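4-alpha-glucanotransferase (Corynebacterium glutamicum, PDB 5B68) is an amylomaltase, also called disproportionating enzyme, that joins an N-terminal beta-sandwich domain to a TIM-barrel domain of the 4-alpha-glucanotransferase family. Local coordinates at residues F87-D93 / R127-F133. Numbering follows the deposited sequence.
Sequences FPVHVHD and RWGEASF
Two extended strands, F87-H92 and R127-F133, pair antiparallel with axes 4.6 Å apart at closest approach and N-to-C directions at 148°, about 32° from exact antiparallel. F87-V91 keep phi -88 to -134° and psi 128 to 160°; H92 departs in phi (-56°). Three hydrogen-bonded pairs fix the register: F87 with F133 (F87 N to F133 O 2.9 Å, F133 N to F87 O 3.0 Å), V89 with A131 (V89 N to A131 O and A131 N to V89 O, both 2.9 Å) and V91 with G129 (V91 N to G129 O 3.2 Å, G129 N to V91 O 2.9 Å). P88-S132 and H90-E130 are the non-hydrogen-bonded pairs between them; P88, lacking an amide hydrogen, fits such a position. H92-W128 follows beyond V91-G129, before the D93 N to R127 O bond (2.8 Å).

On the apolar face F87 (chi1 p) puts CZ 3.7 Å from F133 CB, while F133 (chi1 m) brings CD1 3.8 Å from V89 CG2 (V89 chi1 t). P88, H90 (chi1 m, chi2 -71°), E130 (chi1 and chi2 t) and S132 occupy the reverse face. H92 and W128, both chi1 m, diverge at CB, yet the H92 ring meets the W128 six-membered ring edge-to-face, centroids 4.6 Å apart, planes at 80°. R127 runs t,t,p so that NE forms a salt bridge with D93 OD2 (2.8 Å; D93 chi1 t).

N116 bonds the side chains of E130 and S132; the F69 ring meets H90. This regular ladder of the beta-sandwich domain is no tight hairpin: 33 residues separate its segments. F87 and V89 pack on strands 98-102 and 142-150, F133 on 98-102 and on 108-114, which also pairs with 126-134.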
loop_
_atom_site.group_PDB
_atom_site.type_symbol
_atom_site.label_atom_id
_atom_site.label_comp_id
_atom_site.label_asym_id
_atom_site.label_seq_id
_atom_site.Cartn_x
_atom_site.Cartn_y
_atom_site.Cartn_z
ATOM N N PHE A 87 -16.293 22.911 15.386
ATOM C CA PHE A 87 -15.909 23.349 14.012
ATOM C C PHE A 87 -16.569 24.741 13.701
ATOM O O PHE A 87 -17.600 25.102 14.280
ATOM C CB PHE A 87 -16.313 22.296 12.948
ATOM C CG PHE A 87 -17.781 22.032 12.870
ATOM C CD1 PHE A 87 -18.416 21.154 13.755
ATOM C CD2 PHE A 87 -18.559 22.710 11.971
ATOM C CE1 PHE A 87 -19.778 20.977 13.721
ATOM C CE2 PHE A 87 -19.938 22.516 11.943
ATOM C CZ PHE A 87 -20.546 21.641 12.781
ATOM N N PRO A 88 -15.976 25.490 12.781
ATOM C CA PRO A 88 -16.448 26.787 12.308
ATOM C C PRO A 88 -17.411 26.672 11.157
ATOM O O PRO A 88 -17.309 25.785 10.330
ATOM C CB PRO A 88 -15.159 27.523 11.901
ATOM C CG PRO A 88 -14.312 26.388 11.408
ATOM C CD PRO A 88 -14.631 25.201 12.254
ATOM N N VAL A 89 -18.403 27.540 11.155
ATOM C CA VAL A 89 -19.306 27.759 10.029
ATOM C C VAL A 89 -19.219 29.262 9.649
ATOM O O VAL A 89 -19.098 30.116 10.545
ATOM C CB VAL A 89 -20.718 27.397 10.469
ATOM C CG1 VAL A 89 -21.794 27.930 9.544
ATOM C CG2 VAL A 89 -20.884 25.878 10.576
ATOM N N HIS A 90 -19.242 29.580 8.357
ATOM C CA HIS A 90 -19.261 30.938 7.864
ATOM C C HIS A 90 -20.537 31.152 7.076
ATOM O O HIS A 90 -20.870 30.368 6.171
ATOM C CB HIS A 90 -18.054 31.216 7.005
ATOM C CG HIS A 90 -16.770 31.027 7.739
ATOM N ND1 HIS A 90 -16.350 31.902 8.719
ATOM C CD2 HIS A 90 -15.898 30.008 7.753
ATOM C CE1 HIS A 90 -15.213 31.477 9.233
ATOM N NE2 HIS A 90 -14.932 30.315 8.689
ATOM N N VAL A 91 -21.276 32.212 7.434
ATOM C CA VAL A 91 -22.510 32.618 6.718
ATOM C C VAL A 91 -22.485 34.145 6.467
ATOM O O VAL A 91 -21.755 34.887 7.151
ATOM C CB VAL A 91 -23.791 32.265 7.492
ATOM C CG1 VAL A 91 -24.002 30.783 7.577
ATOM C CG2 VAL A 91 -23.791 32.893 8.889
ATOM N N HIS A 92 -23.285 34.627 5.505
ATOM C CA HIS A 92 -23.459 36.092 5.362
ATOM C C HIS A 92 -23.965 36.646 6.723
ATOM O O HIS A 92 -24.848 36.083 7.326
ATOM C CB HIS A 92 -24.491 36.396 4.311
ATOM C CG HIS A 92 -24.085 36.026 2.928
ATOM N ND1 HIS A 92 -22.969 35.265 2.637
ATOM C CD2 HIS A 92 -24.690 36.262 1.742
ATOM C CE1 HIS A 92 -22.906 35.055 1.327
ATOM N NE2 HIS A 92 -23.937 35.651 0.767
ATOM N N ASP A 93 -23.343 37.687 7.212
ATOM C CA ASP A 93 -23.615 38.181 8.557
ATOM C C ASP A 93 -25.106 38.560 8.717
ATOM O O ASP A 93 -25.683 39.159 7.841
ATOM C CB ASP A 93 -22.692 39.334 8.878
ATOM C CG ASP A 93 -22.776 39.783 10.324
ATOM O OD1 ASP A 93 -22.737 38.967 11.274
ATOM O OD2 ASP A 93 -22.781 40.987 10.502
ATOM N N ARG A 127 -20.509 41.024 3.871
ATOM C CA ARG A 127 -20.050 40.919 5.256
ATOM C C ARG A 127 -20.333 39.477 5.661
ATOM O O ARG A 127 -21.481 38.987 5.568
ATOM C CB ARG A 127 -20.713 41.928 6.230
ATOM C CG ARG A 127 -19.997 42.020 7.593
ATOM C CD ARG A 127 -20.505 43.104 8.550
ATOM N NE ARG A 127 -21.950 42.962 8.760
ATOM C CZ ARG A 127 -22.907 43.599 8.069
ATOM N NH1 ARG A 127 -22.606 44.476 7.099
ATOM N NH2 ARG A 127 -24.190 43.351 8.339
ATOM N N TRP A 128 -19.299 38.814 6.156
ATOM C CA TRP A 128 -19.380 37.432 6.596
ATOM C C TRP A 128 -19.173 37.340 8.090
ATOM O O TRP A 128 -18.416 38.083 8.650
ATOM C CB TRP A 128 -18.293 36.582 5.938
ATOM C CG TRP A 128 -18.526 36.241 4.492
ATOM C CD1 TRP A 128 -18.231 37.018 3.424
ATOM C CD2 TRP A 128 -19.077 35.030 3.963
ATOM N NE1 TRP A 128 -18.581 36.392 2.268
ATOM C CE2 TRP A 128 -19.099 35.163 2.568
ATOM C CE3 TRP A 128 -19.553 33.852 4.529
ATOM C CZ2 TRP A 128 -19.576 34.161 1.732
ATOM C CZ3 TRP A 128 -20.036 32.870 3.698
ATOM C CH2 TRP A 128 -20.030 33.025 2.314
ATOM N N GLY A 129 -19.872 36.416 8.722
ATOM C CA GLY A 129 -19.633 36.119 10.127
ATOM C C GLY A 129 -19.248 34.673 10.309
ATOM O O GLY A 129 -19.470 33.876 9.436
ATOM N N GLU A 130 -18.766 34.361 11.504
ATOM C CA GLU A 130 -18.368 33.039 11.883
ATOM C C GLU A 130 -19.160 32.581 13.105
ATOM O O GLU A 130 -19.286 33.343 14.055
ATOM C CB GLU A 130 -16.888 33.068 12.203
ATOM C CG GLU A 130 -16.289 31.687 12.462
ATOM C CD GLU A 130 -14.791 31.707 12.664
ATOM O OE1 GLU A 130 -14.332 31.566 13.821
ATOM O OE2 GLU A 130 -14.047 31.898 11.711
ATOM N N ALA A 131 -19.592 31.324 13.125
ATOM C CA ALA A 131 -20.170 30.660 14.319
ATOM C C ALA A 131 -19.461 29.344 14.573
ATOM O O ALA A 131 -18.743 28.861 13.714
ATOM C CB ALA A 131 -21.641 30.455 14.091
ATOM N N SER A 132 -19.546 28.842 15.792
ATOM C CA SER A 132 -18.982 27.533 16.160
ATOM C C SER A 132 -20.040 26.576 16.576
ATOM O O SER A 132 -21.052 26.923 17.290
ATOM C CB SER A 132 -17.896 27.629 17.241
ATOM O OG SER A 132 -16.693 28.284 16.816
ATOM N N PHE A 133 -19.916 25.340 16.116
ATOM C CA PHE A 133 -20.849 24.280 16.517
ATOM C C PHE A 133 -20.049 23.057 16.977
ATOM O O PHE A 133 -18.885 22.872 16.605
ATOM C CB PHE A 133 -21.818 23.880 15.417
ATOM C CG PHE A 133 -22.741 24.987 15.003
ATOM C CD1 PHE A 133 -22.313 25.910 14.067
ATOM C CD2 PHE A 133 -23.985 25.141 15.566
ATOM C CE1 PHE A 133 -23.114 26.965 13.690
ATOM C CE2 PHE A 133 -24.819 26.186 15.179
ATOM C CZ PHE A 133 -24.397 27.094 14.225
#